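Local coordinates for carboxynorspermidine decarboxylase (Campylobacter jejuni subsp. jejuni 81116, PDB 3N29), which probably catalyses the pyridoxal-phosphate-dependent decarboxylation of carboxynorspermidine to the polyamine norspermidine, in a two-subunit assembly built from barrel and sheet domains, at residues Q43-I48 with E303-D308; V233-G238 with A253-F258; L298-E303 with I370-Q375. One frame throughout, in Å; residues are numbered along the deposited sequence.

Contact 1: residues Q43-I48 with E303-D308. With NSD (N-(3-aminopropyl)propane-1,3-diamine), chain D.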
loop_
_atom_site.group_PDB
_atom_site.type_symbol
_atom_site.label_atom_id
_atom_site.label_comp_id
_atom_site.label_asym_id
_atom_site.label_seq_id
_atom_site.Cartn_x
_atom_site.Cartn_y
_atom_site.Cartn_z
ATOM N N GLN A 43 -22.478 -7.838 -1.069
ATOM C CA GLN A 43 -21.304 -8.381 -1.706
ATOM C C GLN A 43 -20.193 -8.019 -0.680
ATOM O O GLN A 43 -20.135 -6.865 -0.195
ATOM C CB GLN A 43 -21.049 -7.633 -3.029
ATOM C CG GLN A 43 -20.370 -8.363 -4.276
ATOM C CD GLN A 43 -18.822 -8.513 -4.241
ATOM O OE1 GLN A 43 -18.043 -7.523 -4.124
ATOM N NE2 GLN A 43 -18.366 -9.779 -4.419
ATOM N N THR A 44 -19.308 -8.967 -0.395
ATOM C CA THR A 44 -18.140 -8.675 0.464
ATOM C C THR A 44 -16.942 -8.793 -0.418
ATOM O O THR A 44 -16.996 -9.466 -1.422
ATOM C CB THR A 44 -18.012 -9.662 1.665
ATOM O OG1 THR A 44 -18.080 -11.007 1.155
ATOM C CG2 THR A 44 -19.138 -9.394 2.683
ATOM N N PRO A 45 -15.870 -8.092 -0.090
ATOM C CA PRO A 45 -15.785 -7.262 1.092
ATOM C C PRO A 45 -16.297 -5.862 0.892
ATOM O O PRO A 45 -16.509 -5.411 -0.289
ATOM C CB PRO A 45 -14.272 -7.226 1.379
ATOM C CG PRO A 45 -13.669 -7.338 -0.014
ATOM C CD PRO A 45 -14.589 -8.226 -0.779
ATOM N N ALA A 46 -16.519 -5.157 2.004
ATOM C CA ALA A 46 -17.033 -3.792 1.887
ATOM C C ALA A 46 -16.575 -2.967 3.095
ATOM O O ALA A 46 -16.662 -3.419 4.214
ATOM C CB ALA A 46 -18.666 -3.785 1.775
ATOM N N TYR A 47 -16.177 -1.721 2.906
ATOM C CA TYR A 47 -16.011 -0.826 4.027
ATOM C C TYR A 47 -17.390 -0.136 4.230
ATOM O O TYR A 47 -17.920 0.412 3.250
ATOM C CB TYR A 47 -15.004 0.286 3.749
ATOM C CG TYR A 47 -13.557 -0.127 3.411
ATOM C CD1 TYR A 47 -12.641 -0.325 4.399
ATOM C CD2 TYR A 47 -13.156 -0.339 2.093
ATOM C CE1 TYR A 47 -11.346 -0.687 4.102
ATOM C CE2 TYR A 47 -11.853 -0.682 1.797
ATOM C CZ TYR A 47 -10.959 -0.913 2.809
ATOM O OH TYR A 47 -9.606 -1.208 2.506
ATOM N N ILE A 48 -17.908 -0.129 5.441
ATOM C CA ILE A 48 -19.218 0.435 5.714
ATOM C C ILE A 48 -19.139 1.545 6.753
ATOM O O ILE A 48 -18.802 1.338 7.922
ATOM C CB ILE A 48 -20.216 -0.660 6.102
ATOM C CG1 ILE A 48 -20.221 -1.783 5.074
ATOM C CG2 ILE A 48 -21.653 -0.014 6.237
ATOM C CD1 ILE A 48 -21.220 -2.912 5.424
ATOM N N GLU A 303 -2.764 -7.030 3.722
ATOM C CA GLU A 303 -1.777 -6.262 2.937
ATOM C C GLU A 303 -2.418 -5.197 2.004
ATOM O O GLU A 303 -1.957 -4.059 1.928
ATOM C CB GLU A 303 -0.987 -7.210 2.073
ATOM C CG GLU A 303 -0.005 -6.483 1.113
ATOM C CD GLU A 303 1.447 -6.509 1.626
ATOM O OE1 GLU A 303 1.725 -7.312 2.579
ATOM O OE2 GLU A 303 2.271 -5.743 1.058
ATOM N N ALA A 304 -3.529 -5.568 1.354
ATOM C CA ALA A 304 -4.128 -4.707 0.331
ATOM C C ALA A 304 -5.208 -3.813 0.903
ATOM O O ALA A 304 -5.415 -2.684 0.370
ATOM C CB ALA A 304 -4.675 -5.596 -0.794
ATOM N N HIS A 305 -5.911 -4.281 1.956
ATOM C CA HIS A 305 -7.147 -3.612 2.458
ATOM C C HIS A 305 -7.045 -3.012 3.860
ATOM O O HIS A 305 -7.819 -2.124 4.202
ATOM C CB HIS A 305 -8.348 -4.599 2.385
ATOM C CG HIS A 305 -8.613 -5.166 1.016
ATOM N ND1 HIS A 305 -9.312 -6.322 0.822
ATOM C CD2 HIS A 305 -8.200 -4.778 -0.213
ATOM C CE1 HIS A 305 -9.354 -6.623 -0.471
ATOM N NE2 HIS A 305 -8.693 -5.686 -1.126
ATOM N N MET A 306 -6.063 -3.473 4.689
ATOM C CA MET A 306 -5.808 -2.874 5.978
ATOM C C MET A 306 -4.288 -2.693 6.074
ATOM O O MET A 306 -3.674 -3.247 6.986
ATOM C CB MET A 306 -6.353 -3.738 7.167
ATOM C CG MET A 306 -7.958 -3.938 7.220
ATOM S SD MET A 306 -8.519 -5.087 8.522
ATOM C CE MET A 306 -8.368 -6.664 7.717
ATOM N N PRO A 307 -3.674 -2.017 5.136
ATOM C CA PRO A 307 -2.222 -1.935 5.039
ATOM C C PRO A 307 -1.513 -1.513 6.323
ATOM O O PRO A 307 -0.476 -2.010 6.583
ATOM C CB PRO A 307 -2.002 -0.920 3.940
ATOM C CG PRO A 307 -3.265 -0.370 3.642
ATOM C CD PRO A 307 -4.329 -1.135 4.180
ATOM N N ASP A 308 -2.082 -0.615 7.085
ATOM C CA ASP A 308 -1.455 -0.202 8.312
ATOM C C ASP A 308 -1.296 -1.324 9.339
ATOM O O ASP A 308 -0.422 -1.259 10.129
ATOM C CB ASP A 308 -2.095 1.029 8.927
ATOM C CG ASP A 308 -1.813 2.306 8.138
ATOM O OD1 ASP A 308 -0.926 2.353 7.284
ATOM O OD2 ASP A 308 -2.499 3.257 8.368
HETATM C C1 NSD D . -2.398 9.475 11.766
HETATM N N1 NSD D . -3.085 9.464 13.025
HETATM C C2 NSD D . -0.914 9.507 11.909
HETATM N N2 NSD D . -0.017 9.271 9.707
HETATM C C3 NSD D . -0.218 10.030 10.704
HETATM N N3 NSD D . -1.418 5.537 7.891
HETATM C C4 NSD D . -0.337 8.049 9.612
HETATM C C5 NSD D . 0.003 7.394 8.303
HETATM C C6 NSD D . -0.127 5.894 8.383
#

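Contact 2: residues V233-G238 with A253-F258. With PLP (pyridoxal-5'-phosphate), chain C.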
loop_
_atom_site.group_PDB
_atom_site.type_symbol
_atom_site.label_atom_id
_atom_site.label_comp_id
_atom_site.label_asym_id
_atom_site.label_seq_id
_atom_site.Cartn_x
_atom_site.Cartn_y
_atom_site.Cartn_z
ATOM N N VAL A 233 -2.962 30.919 13.226
ATOM C CA VAL A 233 -2.077 29.846 13.529
ATOM C C VAL A 233 -2.856 28.532 13.393
ATOM O O VAL A 233 -4.000 28.446 13.829
ATOM C CB VAL A 233 -1.526 30.042 14.956
ATOM C CG1 VAL A 233 -0.651 28.831 15.401
ATOM C CG2 VAL A 233 -0.634 31.276 15.016
ATOM N N ASN A 234 -2.227 27.510 12.811
ATOM C CA ASN A 234 -2.818 26.206 12.569
ATOM C C ASN A 234 -2.051 25.167 13.406
ATOM O O ASN A 234 -0.819 25.030 13.249
ATOM C CB ASN A 234 -2.693 25.928 11.077
ATOM C CG ASN A 234 -3.472 24.698 10.627
ATOM O OD1 ASN A 234 -3.443 23.663 11.282
ATOM N ND2 ASN A 234 -4.133 24.803 9.504
ATOM N N PHE A 235 -2.743 24.498 14.319
ATOM C CA PHE A 235 -2.113 23.588 15.297
ATOM C C PHE A 235 -2.068 22.145 14.743
ATOM O O PHE A 235 -1.836 21.179 15.480
ATOM C CB PHE A 235 -2.999 23.480 16.524
ATOM C CG PHE A 235 -3.055 24.723 17.384
ATOM C CD1 PHE A 235 -2.305 25.850 17.082
ATOM C CD2 PHE A 235 -3.806 24.685 18.544
ATOM C CE1 PHE A 235 -2.358 26.958 17.893
ATOM C CE2 PHE A 235 -3.853 25.802 19.378
ATOM C CZ PHE A 235 -3.114 26.927 19.039
ATOM N N GLY A 236 -2.368 22.021 13.480
ATOM C CA GLY A 236 -2.265 20.724 12.777
ATOM C C GLY A 236 -3.208 19.659 13.328
ATOM O O GLY A 236 -4.291 19.964 13.875
ATOM N N GLY A 237 -2.845 18.401 13.098
ATOM C CA GLY A 237 -3.726 17.325 13.445
ATOM C C GLY A 237 -3.118 16.496 14.546
ATOM O O GLY A 237 -2.225 16.950 15.261
ATOM N N GLY A 238 -3.563 15.242 14.649
ATOM C CA GLY A 238 -3.113 14.360 15.692
ATOM C C GLY A 238 -3.804 14.420 17.030
ATOM O O GLY A 238 -3.384 13.749 17.960
ATOM N N ALA A 253 -9.983 25.478 26.105
ATOM C CA ALA A 253 -9.209 26.511 26.828
ATOM C C ALA A 253 -7.856 26.845 26.140
ATOM O O ALA A 253 -7.566 28.041 25.876
ATOM C CB ALA A 253 -9.027 26.090 28.280
ATOM N N LEU A 254 -7.093 25.818 25.702
ATOM C CA LEU A 254 -5.808 26.059 25.088
ATOM C C LEU A 254 -5.978 26.916 23.852
ATOM O O LEU A 254 -5.246 27.875 23.642
ATOM C CB LEU A 254 -5.092 24.732 24.693
ATOM C CG LEU A 254 -4.515 23.854 25.796
ATOM C CD1 LEU A 254 -4.043 22.515 25.266
ATOM C CD2 LEU A 254 -3.340 24.645 26.507
ATOM N N CYS A 255 -6.926 26.525 23.011
ATOM C CA CYS A 255 -7.241 27.232 21.781
ATOM C C CYS A 255 -7.735 28.646 22.080
ATOM O O CYS A 255 -7.344 29.604 21.435
ATOM C CB CYS A 255 -8.345 26.478 21.056
ATOM S SG CYS A 255 -7.659 24.927 20.277
ATOM N N LYS A 256 -8.652 28.750 23.005
ATOM C CA LYS A 256 -9.210 30.087 23.347
ATOM C C LYS A 256 -8.132 31.070 23.920
ATOM O O LYS A 256 -8.020 32.245 23.503
ATOM C CB LYS A 256 -10.394 29.885 24.296
ATOM C CG LYS A 256 -10.955 31.150 24.836
ATOM C CD LYS A 256 -12.470 31.055 25.185
ATOM C CE LYS A 256 -13.051 32.461 25.178
ATOM N NZ LYS A 256 -14.539 32.489 25.389
ATOM N N ASN A 257 -7.353 30.609 24.891
ATOM C CA ASN A 257 -6.229 31.414 25.437
ATOM C C ASN A 257 -5.225 31.841 24.366
ATOM O O ASN A 257 -4.766 32.963 24.308
ATOM C CB ASN A 257 -5.553 30.614 26.544
ATOM C CG ASN A 257 -6.480 30.418 27.707
ATOM O OD1 ASN A 257 -7.428 31.178 27.856
ATOM N ND2 ASN A 257 -6.230 29.431 28.529
ATOM N N PHE A 258 -4.913 30.934 23.461
ATOM C CA PHE A 258 -3.858 31.211 22.522
ATOM C C PHE A 258 -4.354 32.299 21.586
ATOM O O PHE A 258 -3.615 33.267 21.277
ATOM C CB PHE A 258 -3.475 29.931 21.764
ATOM C CG PHE A 258 -2.276 30.083 20.909
ATOM C CD1 PHE A 258 -1.026 29.702 21.367
ATOM C CD2 PHE A 258 -2.377 30.611 19.645
ATOM C CE1 PHE A 258 0.089 29.859 20.547
ATOM C CE2 PHE A 258 -1.253 30.759 18.834
ATOM C CZ PHE A 258 -0.060 30.376 19.273
HETATM N N1 PLP C . -2.158 18.121 9.191
HETATM C C2 PLP C . -0.993 17.671 8.636
HETATM C C2A PLP C . 0.004 18.653 8.076
HETATM C C3 PLP C . -0.781 16.259 8.562
HETATM O O3 PLP C . 0.393 15.771 7.987
HETATM C C4 PLP C . -1.743 15.360 9.062
HETATM C C4A PLP C . -1.513 13.860 8.933
HETATM C C5 PLP C . -2.903 15.858 9.675
HETATM C C6 PLP C . -3.076 17.257 9.719
HETATM C C5A PLP C . -3.964 14.942 10.242
HETATM O O4P PLP C . -3.427 14.035 11.172
HETATM P P PLP C . -4.331 13.030 11.982
HETATM O O1P PLP C . -5.138 12.254 10.958
HETATM O O2P PLP C . -5.276 13.866 12.879
HETATM O O3P PLP C . -3.465 12.231 12.846
#

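Contact 3: residues L298-E303 with I370-Q375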
loop_
_atom_site.group_PDB
_atom_site.type_symbol
_atom_site.label_atom_id
_atom_site.label_comp_id
_atom_site.label_asym_id
_atom_site.label_seq_id
_atom_site.Cartn_x
_atom_site.Cartn_y
_atom_site.Cartn_z
ATOM N N LEU A 298 -10.429 -15.513 4.352
ATOM C CA LEU A 298 -11.444 -14.522 4.085
ATOM C C LEU A 298 -11.311 -13.940 2.689
ATOM O O LEU A 298 -10.231 -14.046 2.050
ATOM C CB LEU A 298 -11.384 -13.406 5.084
ATOM C CG LEU A 298 -11.260 -13.858 6.515
ATOM C CD1 LEU A 298 -11.213 -12.642 7.416
ATOM C CD2 LEU A 298 -12.335 -14.920 6.889
ATOM N N ASP A 299 -12.325 -13.148 2.270
ATOM C CA ASP A 299 -12.237 -12.431 0.972
ATOM C C ASP A 299 -11.700 -11.014 1.071
ATOM O O ASP A 299 -12.052 -10.068 0.314
ATOM C CB ASP A 299 -13.588 -12.516 0.205
ATOM C CG ASP A 299 -14.769 -11.853 0.943
ATOM O OD1 ASP A 299 -14.572 -11.327 2.021
ATOM O OD2 ASP A 299 -15.913 -11.891 0.391
ATOM N N THR A 300 -10.796 -10.810 2.014
ATOM C CA THR A 300 -10.182 -9.539 2.198
ATOM C C THR A 300 -8.715 -9.836 2.518
ATOM O O THR A 300 -8.321 -10.996 2.646
ATOM C CB THR A 300 -10.851 -8.667 3.291
ATOM O OG1 THR A 300 -10.398 -7.332 3.163
ATOM C CG2 THR A 300 -10.520 -9.107 4.769
ATOM N N SER A 301 -7.921 -8.804 2.480
ATOM C CA SER A 301 -6.447 -8.957 2.642
ATOM C C SER A 301 -5.921 -7.902 3.577
ATOM O O SER A 301 -6.241 -6.695 3.472
ATOM C CB SER A 301 -5.748 -8.900 1.298
ATOM O OG SER A 301 -4.436 -8.398 1.406
ATOM N N SER A 302 -5.086 -8.336 4.535
ATOM C CA SER A 302 -4.449 -7.372 5.429
ATOM C C SER A 302 -3.566 -6.468 4.615
ATOM O O SER A 302 -3.692 -5.240 4.750
ATOM C CB SER A 302 -3.669 -8.126 6.545
ATOM O OG SER A 302 -2.734 -8.982 5.901
ATOM N N GLU A 303 -2.764 -7.030 3.722
ATOM C CA GLU A 303 -1.777 -6.262 2.937
ATOM C C GLU A 303 -2.418 -5.197 2.004
ATOM O O GLU A 303 -1.957 -4.059 1.928
ATOM C CB GLU A 303 -0.987 -7.210 2.073
ATOM C CG GLU A 303 -0.005 -6.483 1.113
ATOM C CD GLU A 303 1.447 -6.509 1.626
ATOM O OE1 GLU A 303 1.725 -7.312 2.579
ATOM O OE2 GLU A 303 2.271 -5.743 1.058
ATOM N N ILE A 370 -17.160 -11.717 8.868
ATOM C CA ILE A 370 -16.145 -11.236 9.846
ATOM C C ILE A 370 -16.070 -9.714 9.727
ATOM O O ILE A 370 -15.924 -9.140 8.598
ATOM C CB ILE A 370 -14.812 -11.789 9.557
ATOM C CG1 ILE A 370 -14.870 -13.336 9.500
ATOM C CG2 ILE A 370 -13.760 -11.195 10.486
ATOM C CD1 ILE A 370 -15.032 -13.956 10.949
ATOM N N VAL A 371 -16.267 -9.034 10.847
ATOM C CA VAL A 371 -16.362 -7.577 10.874
ATOM C C VAL A 371 -15.100 -7.028 11.572
ATOM O O VAL A 371 -14.907 -7.170 12.810
ATOM C CB VAL A 371 -17.667 -7.127 11.583
ATOM C CG1 VAL A 371 -17.784 -5.573 11.667
ATOM C CG2 VAL A 371 -18.867 -7.770 10.882
ATOM N N PHE A 372 -14.204 -6.462 10.787
ATOM C CA PHE A 372 -12.997 -5.801 11.291
ATOM C C PHE A 372 -13.374 -4.364 11.723
ATOM O O PHE A 372 -13.838 -3.507 10.912
ATOM C CB PHE A 372 -11.885 -5.789 10.235
ATOM C CG PHE A 372 -11.329 -7.149 9.934
ATOM C CD1 PHE A 372 -10.469 -7.750 10.813
ATOM C CD2 PHE A 372 -11.731 -7.825 8.830
ATOM C CE1 PHE A 372 -9.977 -9.077 10.519
ATOM C CE2 PHE A 372 -11.305 -9.132 8.547
ATOM C CZ PHE A 372 -10.411 -9.736 9.398
ATOM N N LEU A 373 -13.122 -4.101 12.993
ATOM C CA LEU A 373 -13.621 -2.857 13.636
ATOM C C LEU A 373 -12.726 -1.658 13.301
ATOM O O LEU A 373 -11.479 -1.784 13.296
ATOM C CB LEU A 373 -13.697 -3.052 15.172
ATOM C CG LEU A 373 -14.713 -4.116 15.611
ATOM C CD1 LEU A 373 -14.681 -4.239 17.191
ATOM C CD2 LEU A 373 -16.147 -3.775 15.158
ATOM N N ASP A 374 -13.348 -0.497 13.066
ATOM C CA ASP A 374 -12.637 0.788 12.963
ATOM C C ASP A 374 -11.690 0.824 11.818
ATOM O O ASP A 374 -10.457 0.994 11.982
ATOM C CB ASP A 374 -11.918 1.131 14.265
ATOM C CG ASP A 374 -11.388 2.553 14.280
ATOM O OD1 ASP A 374 -11.977 3.417 13.551
ATOM O OD2 ASP A 374 -10.417 2.810 15.073
ATOM N N GLN A 375 -12.243 0.662 10.631
ATOM C CA GLN A 375 -11.479 0.554 9.423
ATOM C C GLN A 375 -11.810 1.583 8.329
ATOM O O GLN A 375 -11.624 1.291 7.140
ATOM C CB GLN A 375 -11.576 -0.870 8.875
ATOM C CG GLN A 375 -10.970 -1.966 9.800
ATOM C CD GLN A 375 -9.527 -1.824 10.019
ATOM O OE1 GLN A 375 -9.003 -2.136 11.105
ATOM N NE2 GLN A 375 -8.878 -1.252 9.081
#

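Contact 1: residues Q43-I48 with E303-D308
Y47 reaches from its strand across to the end of helix 302-305 and meets H305 with its phenol oxygen. Y47 OH donates to the backbone oxygen H305 O at 2.6 Å, and the C=O...donor angle of 120° places the donor on a lone pair, in the carbonyl plane. H305 O also lies in the plane of the tyrosine ring, so phenol and peptide meet edge on, without stacking. The first torsion of Y47 (chi1 -60°) sets CG opposite its own carbonyl carbon and carries the ring out from the strand. That length is needed, because even the closest CA atoms, those of Y47 and H305, are 9.4 Å apart. The chain leaves helical angles at M306, and a carbonyl at such a helix end suits an outside donor. N383 ND2 is a second partner of the phenol oxygen, which fixes the hydroxyl from two groups.

The bond from CA to CB of H305 is directed toward segment 43-48. Its CB lies 3.6 Å from Y47 OH, and its ring presents CE1 to P45 CG at 4.4 Å, a loose, oblique touch. P45, which follows a cis peptide bond, offers a rigid ring there.

Beyond the helix end, D308 OD2 accepts from N3, a terminal amine of norspermidine, at 2.6 Å, while D308 OD1 forms a salt bridge with K382. A carboxylate suits an amine that is probably protonated. E272 also binds the polyamine. Through D308, the turn held by Y47 runs into the norspermidine-binding site, where an acidic side chain grips a terminal amine.

Contact 2: residues V233-G238 with A253-F258
Aromatic contact dominates: the edge of F235 points into the face of F258 in a T-shaped pair, centroids 5.2 Å apart and planes at 89°. F235 CZ stands over that face toward its rim, 3.8 Å from F258 CG. F258 swings CG away from its own amide nitrogen (chi1 -172°), which turns the ring face to F235.

Apolar and sulfur contacts flank the pair. V233 CG2 meets the edge of the F258 ring at CE2, 3.9 Å away, its short branches fitting beside the rim. C255 SG lies obliquely by the F235 ring, 4.0 Å from CE2; a small, polarisable thiol fits close to the helix backbone.

Polar bonds shape the far end. N234 OD1 accepts from G236 N at 2.9 Å, an Asx turn that bends the chain out of the strand, and G238 N donates to the PLP phosphate oxygen O2P at 2.8 Å and 165°. Positive phi at G236 and G238 suits glycine, while G237, lacking a side chain, leaves room for PLP C5A.

In the barrel, strand 232-234 lies between strands 198-200 and 265-268. Helix 248-262 covers it within a beta-alpha-beta crossover, and F219 of helix 209-223 also packs on F258.

Contact 3: residues L298-E303 with I370-Q375
Between L298 and T300, the two residues that press on strand 369-372, D299 OD2 is gripped twice: by a hydrogen bond with T44 OG1, and by a salt bridge to K122 NZ of the second subunit. Neighbouring T300 OG1 is hydrogen-bonded to H305 ND1. These two polar side chains thus find partners away from strand 369-372, and what faces I370 and F372 is hydrocarbon.

L298 carries most of it. Its chain is extended (chi2 -180°), which thrusts CD1 outward to the edge of the F372 ring, in the ring plane, 3.6 Å from CZ. The two side chains arrive from opposite directions. The other branch, CD2, turns to I370 and lies 4.0 Å from CG1, the two side chains crossing at about a right angle. A forked leucine is well suited to touching two neighbours at once.

T300 adds a methyl. A chi1 of -165° sends OG1 away from the backbone N and leaves CG2 between that N and the carbonyl carbon, from where it comes obliquely to F372 CE2 at 3.9 Å. Threonine therefore serves both sides, hydroxyl to the histidine and methyl to the phenylalanine. On the strand itself, I370 CG2 rests 3.7 Å above one face of the F372 ring, toward its rim, so the ring is met on a face and along an edge.

M355 of strand 354-360 also touches both T300 and F372. With no hydrogen bond across it, the contact rests on dispersion and exclusion of water, and its specificity comes from the fit of shapes.

Contacts 1 and 3 are neighbours, their centres about 5 Å apart; they share E303 and helix 302-305 and reach the same mixed sheet. Along the chain their segments alternate, so the N-terminal strand 46-50, the turn around helix 302-305 and the late strand 369-372 are gathered into one domain, beside the second subunit. Contact 2 lies on the opposite side of the chain's centre, in the parallel eight-stranded barrel, its centre about 34 Å from that of contact 1 and 35 Å from that of contact 3. It is nested within the loop closed by contact 1 and precedes contact 3. Contact 2 brings G237 and G238 to the cofactor, contact 1 D308 to the polyamine.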